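Local coordinates for protein transcriptional regulator, HTH_3 family (Vibrio cholerae, PDB 1Y9Q) that probably binds DNA as a dimeric transcription factor and binds a zinc ion in its cupin domain, with D-methionine beside it, at residues Thr55-Ala60 and Gly103-Glu108. Numbering follows the deposited sequence.
Sequences TLWKIA and GLEIFE. With MED (D-methionine), chain C.
Trp57 reaches from helix 53-63, within the helix-turn-helix region, to Glu105 and Phe107 on strand 104-111 of the cupin fold, so that one indole joins the two parts of the chain over a bound D-methionine. The evidence that side chains alone make this junction is the wide backbone spacing: the nearest CA atoms, those of Trp57 and Glu105, are 12.7 Å apart, and no hydrogen bond crosses between the segments. Trp57 leaves its helix without heading for the strand; with CG beside the backbone N and anti to the carbonyl carbon (chi1 -83°), the six-membered end of the indole comes closest. There Trp57 CZ2 lies 4.0 Å from Phe107 CE2, which sits at the edge of the indole and near its plane, an apolar contact.

Glu105 reaches back from the strand, antiparallel to the tryptophan and alongside it, its extended chain bringing OE2 to 3.5 Å from Trp57 CH2. The carboxylate stands almost perpendicular to the ring, the planes 87° apart. Both carboxylate oxygens have hydrogen-bond partners, OE2 with Tyr179 OH and OE1 with Ser68 OG, which together should restrict its rotation.

D-methionine uses a face of each aromatic residue. Its CA lies 3.3 Å above the indole plane, displaced toward the rim, while Trp57 also stacks with Phe67 and meets the ring of the zinc ligand His122. This places the helix-borne indole beside the metal site completed by Glu128, His162 and Tyr164. The ligand thioether bridges the aromatic pair: SD is 3.3 Å from Trp57 NE1, and the terminal methyl CE rests over a Phe107 face, 3.4 Å from Phe107 CD2.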
loop_
_atom_site.group_PDB
_atom_site.type_symbol
_atom_site.label_atom_id
_atom_site.label_comp_id
_atom_site.label_asym_id
_atom_site.label_seq_id
_atom_site.Cartn_x
_atom_site.Cartn_y
_atom_site.Cartn_z
ATOM N N THR A 55 -2.925 4.736 9.838
ATOM C CA THR A 55 -4.152 5.518 9.742
ATOM C C THR A 55 -3.880 6.954 10.188
ATOM O O THR A 55 -4.388 7.906 9.588
ATOM C CB THR A 55 -5.274 4.896 10.599
ATOM O OG1 THR A 55 -5.632 3.621 10.052
ATOM C CG2 THR A 55 -6.507 5.791 10.596
ATOM N N LEU A 56 -3.072 7.101 11.238
ATOM C CA LEU A 56 -2.704 8.422 11.743
ATOM C C LEU A 56 -2.045 9.247 10.640
ATOM O O LEU A 56 -2.371 10.419 10.455
ATOM C CB LEU A 56 -1.729 8.310 12.917
ATOM C CG LEU A 56 -2.302 8.237 14.332
ATOM C CD1 LEU A 56 -3.244 7.067 14.442
ATOM C CD2 LEU A 56 -1.167 8.114 15.334
ATOM N N TRP A 57 -1.103 8.645 9.919
ATOM C CA TRP A 57 -0.431 9.366 8.841
ATOM C C TRP A 57 -1.426 9.712 7.740
ATOM O O TRP A 57 -1.355 10.779 7.131
ATOM C CB TRP A 57 0.717 8.538 8.256
ATOM C CG TRP A 57 1.987 8.647 9.043
ATOM C CD1 TRP A 57 2.416 7.812 10.036
ATOM C CD2 TRP A 57 2.967 9.685 8.938
ATOM N NE1 TRP A 57 3.602 8.268 10.557
ATOM C CE2 TRP A 57 3.962 9.417 9.902
ATOM C CE3 TRP A 57 3.101 10.816 8.123
ATOM C CZ2 TRP A 57 5.079 10.242 10.074
ATOM C CZ3 TRP A 57 4.210 11.634 8.292
ATOM C CH2 TRP A 57 5.185 11.343 9.261
ATOM N N LYS A 58 -2.360 8.806 7.491
ATOM C CA LYS A 58 -3.358 9.033 6.466
ATOM C C LYS A 58 -4.195 10.262 6.823
ATOM O O LYS A 58 -4.470 11.107 5.971
ATOM C CB LYS A 58 -4.239 7.793 6.334
ATOM C CG LYS A 58 -5.053 7.744 5.069
ATOM C CD LYS A 58 -5.590 6.343 4.834
ATOM C CE LYS A 58 -6.416 6.290 3.573
ATOM N NZ LYS A 58 -6.969 4.932 3.346
ATOM N N ILE A 59 -4.587 10.361 8.087
ATOM C CA ILE A 59 -5.391 11.484 8.554
ATOM C C ILE A 59 -4.586 12.778 8.537
ATOM O O ILE A 59 -5.052 13.800 8.025
ATOM C CB ILE A 59 -5.923 11.222 9.980
ATOM C CG1 ILE A 59 -6.876 10.020 9.958
ATOM C CG2 ILE A 59 -6.634 12.465 10.516
ATOM C CD1 ILE A 59 -7.329 9.555 11.333
ATOM N N ALA A 60 -3.378 12.737 9.099
ATOM C CA ALA A 60 -2.519 13.920 9.124
ATOM C C ALA A 60 -2.309 14.438 7.704
ATOM O O ALA A 60 -2.396 15.642 7.446
ATOM C CB ALA A 60 -1.168 13.580 9.768
ATOM N N GLY A 103 10.785 22.496 8.595
ATOM C CA GLY A 103 9.808 21.581 8.036
ATOM C C GLY A 103 10.132 20.130 8.368
ATOM O O GLY A 103 9.563 19.214 7.772
ATOM N N LEU A 104 11.021 19.912 9.338
ATOM C CA LEU A 104 11.424 18.558 9.694
ATOM C C LEU A 104 10.817 17.913 10.934
ATOM O O LEU A 104 10.560 18.558 11.952
ATOM C CB LEU A 104 12.947 18.470 9.847
ATOM C CG LEU A 104 13.843 19.008 8.736
ATOM C CD1 LEU A 104 15.284 18.619 9.056
ATOM C CD2 LEU A 104 13.407 18.452 7.375
ATOM N N GLU A 105 10.646 16.604 10.821
ATOM C CA GLU A 105 10.123 15.746 11.870
ATOM C C GLU A 105 11.107 14.579 11.811
ATOM O O GLU A 105 11.279 13.990 10.750
ATOM C CB GLU A 105 8.727 15.290 11.468
ATOM C CG GLU A 105 7.874 14.818 12.585
ATOM C CD GLU A 105 6.421 14.770 12.181
ATOM O OE1 GLU A 105 5.601 15.329 12.923
ATOM O OE2 GLU A 105 6.102 14.174 11.127
ATOM N N ILE A 106 11.763 14.247 12.923
ATOM C CA ILE A 106 12.755 13.169 12.899
ATOM C C ILE A 106 12.501 12.044 13.901
ATOM O O ILE A 106 12.351 12.279 15.106
ATOM C CB ILE A 106 14.171 13.736 13.132
ATOM C CG1 ILE A 106 14.457 14.819 12.091
ATOM C CG2 ILE A 106 15.209 12.633 13.034
ATOM C CD1 ILE A 106 15.772 15.549 12.303
ATOM N N PHE A 107 12.485 10.818 13.384
ATOM C CA PHE A 107 12.225 9.641 14.203
ATOM C C PHE A 107 13.307 8.578 14.091
ATOM O O PHE A 107 14.049 8.522 13.111
ATOM C CB PHE A 107 10.924 8.972 13.769
ATOM C CG PHE A 107 9.771 9.907 13.628
ATOM C CD1 PHE A 107 9.010 10.271 14.731
ATOM C CD2 PHE A 107 9.430 10.409 12.378
ATOM C CE1 PHE A 107 7.918 11.122 14.590
ATOM C CE2 PHE A 107 8.343 11.260 12.222
ATOM C CZ PHE A 107 7.585 11.617 13.331
ATOM N N GLU A 108 13.373 7.730 15.113
ATOM C CA GLU A 108 14.281 6.592 15.118
ATOM C C GLU A 108 13.288 5.443 15.238
ATOM O O GLU A 108 12.600 5.318 16.248
ATOM C CB GLU A 108 15.225 6.621 16.324
ATOM C CG GLU A 108 16.251 5.506 16.277
ATOM C CD GLU A 108 17.410 5.725 17.225
ATOM O OE1 GLU A 108 18.143 6.725 17.059
ATOM O OE2 GLU A 108 17.590 4.890 18.135
HETATM N N MED C . 6.800 8.070 7.490
HETATM C CA MED C . 6.167 7.178 8.505
HETATM C C MED C . 5.218 6.175 7.837
HETATM O O MED C . 5.031 6.143 6.612
HETATM C CB MED C . 7.277 6.461 9.307
HETATM C CG MED C . 6.909 5.508 10.426
HETATM S SD MED C . 6.178 6.543 11.730
HETATM C CE MED C . 7.507 7.553 12.216
HETATM O OXT MED C . 4.605 5.368 8.535
#